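Local coordinates for protein pectate lyase (Paenibacillus sp. 0602, PDB 5GT5) that cleaves polygalacturonate and partly methylated pectin by endo-acting, probably calcium-dependent beta-elimination, as a secreted pectate lyase of polysaccharide lyase family 1, at residues G144-N149 with G316-I321. The protein carries 1 engineered substitution. Residues are numbered along the deposited sequence; the frame is centred on the assembly and turned at random.
Sequences GDYDKN and GYKFGI
With CG anti to the backbone N (chi1 175°) and the chain extended until it bends at chi4, Lys318 runs past Gly144 and turns its ammonium group onto that residue's carbonyl. The contact joins two loops of the parallel beta-helix of family 1 lyases, one following strand 131-133 and the other leading into strand 324-329. Lysine suits this place because its long aliphatic chain spans the gap and its terminal N-H can donate: Lys318 NZ bonds to Gly144 O over 2.8 Å, at a C=O...N angle of 149° and tilted 18° from the carbonyl plane. A water also donates to Gly144 O and to Lys318 O, so Gly144 O takes two donors. Glycine suits position 144: its phi is positive, and a CB would clash with Lys318 O, which instead receives a CA-H...O contact of 3.3 Å from Gly144 CA. Asp145 OD1 lies 3.5 Å from Lys318 CD. Asp145 OD1 and Lys318 NZ are 4.8 Å apart, too far for a salt bridge, though the opposite charges probably attract weakly. Shortened to an alanine, Lys318 would probably leave Gly144 O without its direct bond and Asp145 OD1 without the nearby positive charge. Tyr146 stacks edge-to-face with Tyr173, and Lys318 NZ lies at the Tyr146 ring edge, 4.5 Å from Tyr146 CD2.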
loop_
_atom_site.group_PDB
_atom_site.type_symbol
_atom_site.label_atom_id
_atom_site.label_comp_id
_atom_site.label_asym_id
_atom_site.label_seq_id
_atom_site.Cartn_x
_atom_site.Cartn_y
_atom_site.Cartn_z
ATOM N N GLY A 144 29.983 22.928 -8.948
ATOM C CA GLY A 144 30.015 21.578 -9.446
ATOM C C GLY A 144 29.298 20.550 -8.599
ATOM O O GLY A 144 29.182 19.396 -9.030
ATOM N N ASP A 145 28.826 20.960 -7.426
ATOM C CA ASP A 145 28.091 20.058 -6.536
ATOM C C ASP A 145 26.627 19.815 -6.922
ATOM O O ASP A 145 26.041 18.853 -6.444
ATOM C CB ASP A 145 28.121 20.564 -5.100
ATOM C CG ASP A 145 29.489 20.477 -4.488
ATOM O OD1 ASP A 145 30.353 19.775 -5.059
ATOM O OD2 ASP A 145 29.675 21.121 -3.444
ATOM N N TYR A 146 26.044 20.662 -7.777
ATOM C CA TYR A 146 24.622 20.542 -8.154
ATOM C C TYR A 146 23.738 20.476 -6.923
ATOM O O TYR A 146 22.923 19.573 -6.798
ATOM C CB TYR A 146 24.390 19.353 -9.107
ATOM C CG TYR A 146 25.027 19.687 -10.440
ATOM C CD1 TYR A 146 24.321 20.390 -11.407
ATOM C CD2 TYR A 146 26.365 19.382 -10.691
ATOM C CE1 TYR A 146 24.911 20.756 -12.631
ATOM C CE2 TYR A 146 26.978 19.754 -11.903
ATOM C CZ TYR A 146 26.243 20.435 -12.860
ATOM O OH TYR A 146 26.840 20.801 -14.048
ATOM N N ASP A 147 23.913 21.444 -6.027
ATOM C CA ASP A 147 23.178 21.431 -4.757
ATOM C C ASP A 147 22.134 22.522 -4.624
ATOM O O ASP A 147 21.435 22.566 -3.613
ATOM C CB ASP A 147 24.175 21.476 -3.568
ATOM C CG ASP A 147 24.790 20.100 -3.239
ATOM O OD1 ASP A 147 24.163 19.055 -3.550
ATOM O OD2 ASP A 147 25.901 20.079 -2.655
ATOM N N LYS A 148 21.990 23.388 -5.627
ATOM C CA LYS A 148 21.071 24.512 -5.517
ATOM C C LYS A 148 19.695 24.263 -6.137
ATOM O O LYS A 148 18.670 24.352 -5.449
ATOM C CB LYS A 148 21.663 25.791 -6.110
ATOM C CG LYS A 148 20.805 27.013 -5.804
ATOM C CD LYS A 148 21.447 28.283 -6.273
ATOM C CE LYS A 148 20.647 29.483 -5.787
ATOM N NZ LYS A 148 20.700 29.571 -4.296
ATOM N N ASN A 149 19.662 23.939 -7.428
ATOM C CA ASN A 149 18.377 23.972 -8.138
ATOM C C ASN A 149 17.377 22.912 -7.686
ATOM O O ASN A 149 16.153 23.139 -7.713
ATOM C CB ASN A 149 18.584 23.822 -9.644
ATOM C CG ASN A 149 19.311 25.003 -10.255
ATOM O OD1 ASN A 149 20.003 25.764 -9.545
ATOM N ND2 ASN A 149 19.162 25.166 -11.568
ATOM N N GLY A 316 38.634 24.261 -5.259
ATOM C CA GLY A 316 37.377 23.914 -4.625
ATOM C C GLY A 316 36.266 23.531 -5.577
ATOM O O GLY A 316 35.101 23.479 -5.180
ATOM N N TYR A 317 36.614 23.253 -6.824
ATOM C CA TYR A 317 35.602 22.854 -7.811
ATOM C C TYR A 317 35.478 21.341 -7.883
ATOM O O TYR A 317 36.459 20.613 -7.716
ATOM C CB TYR A 317 35.965 23.382 -9.184
ATOM C CG TYR A 317 35.927 24.878 -9.291
ATOM C CD1 TYR A 317 34.764 25.587 -8.986
ATOM C CD2 TYR A 317 37.045 25.606 -9.724
ATOM C CE1 TYR A 317 34.715 26.976 -9.086
ATOM C CE2 TYR A 317 37.004 26.994 -9.825
ATOM C CZ TYR A 317 35.838 27.675 -9.523
ATOM O OH TYR A 317 35.760 29.047 -9.629
ATOM N N LYS A 318 34.261 20.865 -8.119
ATOM C CA LYS A 318 34.009 19.474 -8.449
ATOM C C LYS A 318 33.716 19.398 -9.940
ATOM O O LYS A 318 32.711 19.928 -10.411
ATOM C CB LYS A 318 32.812 18.945 -7.657
ATOM C CG LYS A 318 32.389 17.540 -7.999
ATOM C CD LYS A 318 31.186 17.141 -7.132
ATOM C CE LYS A 318 30.333 16.024 -7.760
ATOM N NZ LYS A 318 29.128 16.596 -8.507
ATOM N N PHE A 319 34.595 18.748 -10.682
ATOM C CA PHE A 319 34.422 18.549 -12.120
ATOM C C PHE A 319 35.175 17.332 -12.570
ATOM O O PHE A 319 36.413 17.339 -12.640
ATOM C CB PHE A 319 34.875 19.766 -12.919
ATOM C CG PHE A 319 34.482 19.691 -14.366
ATOM C CD1 PHE A 319 33.153 19.862 -14.741
ATOM C CD2 PHE A 319 35.415 19.384 -15.346
ATOM C CE1 PHE A 319 32.772 19.757 -16.078
ATOM C CE2 PHE A 319 35.037 19.255 -16.662
ATOM C CZ PHE A 319 33.705 19.460 -17.030
ATOM N N GLY A 320 34.446 16.286 -12.922
ATOM C CA GLY A 320 35.056 15.023 -13.276
ATOM C C GLY A 320 34.032 13.919 -13.461
ATOM O O GLY A 320 32.837 14.201 -13.639
ATOM N N ILE A 321 34.505 12.682 -13.429
ATOM C CA ILE A 321 33.675 11.508 -13.702
ATOM C C ILE A 321 33.631 10.608 -12.479
ATOM O O ILE A 321 34.621 9.983 -12.125
ATOM C CB ILE A 321 34.230 10.742 -14.901
ATOM C CG1 ILE A 321 34.281 11.638 -16.140
ATOM C CG2 ILE A 321 33.428 9.472 -15.188
ATOM C CD1 ILE A 321 32.922 12.066 -16.650
HETATM O O HOH W 1 30.516 18.957 -11.556
HETATM O O HOH W 2 32.586 21.952 -4.963
#